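Local coordinates for protein syndapin (Drosophila melanogaster, PDB 3I2W) that binds phospholipid membranes through its dimeric EFC/F-BAR domain and probably helps control the uptake of cell-surface proteins in endocytosis, at the interface of chains A and B. Residues are numbered along the deposited sequence; one frame, centred on the assembly and turned at random. Chains: chain A/B, Syndapin.

The interface of chains A and B. Residues chain A 62, 268, 271-272; chain B 16, 215, 219.
The guanidinium of B:Arg16 lies flat on the indole of A:Trp271, with the two planes 12° apart. B:Arg16 NH1 stands over the five-membered ring, 3.5 Å from A:Trp271 CG, in a cation-pi contact. CZ of the guanidinium sits near the pyrrole nitrogen NE1. Further back along the arginine, CD lies over the six-membered ring as a CH-pi contact, and CB lies above the rim of the same face, beside CZ2 and CH2. The two side chains run in opposite directions, and a bend at chi3 (60°) of B:Arg16 helps lay both the methylene CD and the guanidinium along the same indole face. B:Phe215 meets the indole differently. B:Phe215 CZ comes in at the indole edge, in the ring plane, 3.9 Å from A:Trp271 CD1, while CE2 packs on the OG hydroxyl of A:Ser272.

Around this stack, B:Gln219 lies at the guanidinium edge. B:Gln219 NE2, of the side-chain amide, lies 3.8 Å from both A:Trp271 CD1 and A:Leu268 CD2. The same leucine methyl also reaches B:Arg16 NH1. A:Tyr62 brings its phenol OH to another part of the guanidinium edge, 3.7 Å from B:Arg16 NH1, too far for a hydrogen bond. An alanine in place of A:Trp271 would probably leave the B:Arg16 guanidinium without its aromatic platform, free to turn, and open a gap beside B:Phe215.

Helix 264-275 of chain A carries the leucine, tryptophan and serine. It packs against helices 11-58 and 169-240 of chain B. The patch has a two-fold twin with the chains exchanged, and both help join the subunits of the elongated F-BAR homodimer, the membrane-binding unit of syndapin.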
ATOM      1  N   TYR A  62      22.797 -11.689  -5.355  1.00 32.22           N
ATOM      2  CA  TYR A  62      23.854 -10.800  -4.836  1.00 33.84           C
ATOM      3  C   TYR A  62      24.182  -9.746  -5.910  1.00 33.52           C
ATOM      4  O   TYR A  62      23.565  -9.726  -6.970  1.00 33.97           O
ATOM      5  CB  TYR A  62      25.123 -11.602  -4.514  1.00 34.40           C
ATOM      6  CG  TYR A  62      25.579 -12.242  -5.774  1.00 37.34           C
ATOM      7  CD1 TYR A  62      24.833 -13.296  -6.354  1.00 41.32           C
ATOM      8  CD2 TYR A  62      26.659 -11.739  -6.461  1.00 41.82           C
ATOM      9  CE1 TYR A  62      25.173 -13.853  -7.574  1.00 44.99           C
ATOM     10  CE2 TYR A  62      27.048 -12.315  -7.703  1.00 46.05           C
ATOM     11  CZ  TYR A  62      26.290 -13.366  -8.235  1.00 48.18           C
ATOM     12  OH  TYR A  62      26.622 -13.960  -9.435  1.00 54.99           O
ATOM     13  N   LEU A 268      28.705 -11.437 -12.597  1.00 37.11           N
ATOM     14  CA  LEU A 268      29.370 -12.633 -13.067  1.00 36.98           C
ATOM     15  C   LEU A 268      30.879 -12.628 -12.821  1.00 37.02           C
ATOM     16  O   LEU A 268      31.480 -13.659 -12.489  1.00 36.73           O
ATOM     17  CB  LEU A 268      29.086 -12.847 -14.544  1.00 36.32           C
ATOM     18  CG  LEU A 268      27.662 -13.292 -14.882  1.00 37.02           C
ATOM     19  CD1 LEU A 268      27.575 -13.708 -16.357  1.00 41.64           C
ATOM     20  CD2 LEU A 268      27.225 -14.428 -14.032  1.00 34.89           C
ATOM     21  N   TRP A 271      31.422 -13.528  -9.296  1.00 31.98           N
ATOM     22  CA  TRP A 271      31.205 -14.927  -9.024  1.00 31.26           C
ATOM     23  C   TRP A 271      32.408 -15.792  -9.378  1.00 32.27           C
ATOM     24  O   TRP A 271      32.777 -16.719  -8.652  1.00 30.97           O
ATOM     25  CB  TRP A 271      30.047 -15.459  -9.838  1.00 30.74           C
ATOM     26  CG  TRP A 271      29.657 -16.867  -9.374  1.00 30.11           C
ATOM     27  CD1 TRP A 271      30.078 -18.060  -9.898  1.00 31.01           C
ATOM     28  CD2 TRP A 271      28.796 -17.200  -8.286  1.00 26.68           C
ATOM     29  NE1 TRP A 271      29.514 -19.112  -9.207  1.00 29.32           N
ATOM     30  CE2 TRP A 271      28.738 -18.604  -8.206  1.00 27.14           C
ATOM     31  CE3 TRP A 271      28.067 -16.447  -7.369  1.00 28.73           C
ATOM     32  CZ2 TRP A 271      27.985 -19.262  -7.254  1.00 27.16           C
ATOM     33  CZ3 TRP A 271      27.319 -17.103  -6.415  1.00 28.09           C
ATOM     34  CH2 TRP A 271      27.291 -18.495  -6.360  1.00 27.63           C
ATOM     35  N   SER A 272      33.002 -15.499 -10.532  1.00 33.53           N
ATOM     36  CA  SER A 272      34.110 -16.261 -11.004  1.00 33.56           C
ATOM     37  C   SER A 272      35.241 -16.065 -10.043  1.00 34.37           C
ATOM     38  O   SER A 272      36.013 -16.996  -9.813  1.00 33.82           O
ATOM     39  CB  SER A 272      34.511 -15.804 -12.348  1.00 33.60           C
ATOM     40  OG  SER A 272      35.571 -16.617 -12.789  1.00 36.61           O
TER
ATOM     41  N   ARG B  16      23.799 -22.705  -7.432  1.00 24.02           N
ATOM     42  CA  ARG B  16      23.313 -21.418  -7.897  1.00 23.86           C
ATOM     43  C   ARG B  16      22.243 -21.538  -8.993  1.00 24.29           C
ATOM     44  O   ARG B  16      21.393 -20.697  -9.094  1.00 24.77           O
ATOM     45  CB  ARG B  16      24.466 -20.505  -8.336  1.00 22.82           C
ATOM     46  CG  ARG B  16      23.919 -19.233  -8.975  1.00 23.70           C
ATOM     47  CD  ARG B  16      24.962 -18.330  -9.630  1.00 22.91           C
ATOM     48  NE  ARG B  16      25.682 -19.000 -10.700  1.00 22.38           N
ATOM     49  CZ  ARG B  16      26.576 -18.406 -11.480  1.00 25.38           C
ATOM     50  NH1 ARG B  16      26.814 -17.096 -11.367  1.00 28.07           N
ATOM     51  NH2 ARG B  16      27.211 -19.111 -12.396  1.00 24.61           N
ATOM     52  N   PHE B 215      32.011 -24.571 -16.584  1.00 28.97           N
ATOM     53  CA  PHE B 215      31.703 -23.419 -15.791  1.00 28.23           C
ATOM     54  C   PHE B 215      31.047 -22.371 -16.636  1.00 29.25           C
ATOM     55  O   PHE B 215      30.162 -21.672 -16.190  1.00 29.76           O
ATOM     56  CB  PHE B 215      32.977 -22.826 -15.265  1.00 27.24           C
ATOM     57  CG  PHE B 215      32.775 -21.633 -14.380  1.00 24.66           C
ATOM     58  CD1 PHE B 215      32.206 -21.768 -13.120  1.00 22.68           C
ATOM     59  CD2 PHE B 215      33.201 -20.385 -14.777  1.00 22.84           C
ATOM     60  CE1 PHE B 215      32.033 -20.677 -12.297  1.00 20.97           C
ATOM     61  CE2 PHE B 215      33.084 -19.279 -13.931  1.00 21.66           C
ATOM     62  CZ  PHE B 215      32.488 -19.415 -12.711  1.00 21.40           C
ATOM     63  N   GLN B 219      27.790 -19.964 -16.262  1.00 26.08           N
ATOM     64  CA  GLN B 219      27.770 -18.533 -16.425  1.00 25.70           C
ATOM     65  C   GLN B 219      26.794 -18.112 -17.534  1.00 26.22           C
ATOM     66  O   GLN B 219      26.070 -17.163 -17.386  1.00 27.29           O
ATOM     67  CB  GLN B 219      29.174 -17.997 -16.713  1.00 24.46           C
ATOM     68  CG  GLN B 219      30.147 -18.307 -15.640  1.00 23.15           C
ATOM     69  CD  GLN B 219      30.086 -17.381 -14.481  1.00 24.56           C
ATOM     70  OE1 GLN B 219      30.868 -16.428 -14.395  1.00 29.32           O
ATOM     71  NE2 GLN B 219      29.150 -17.620 -13.568  1.00 26.61           N
TER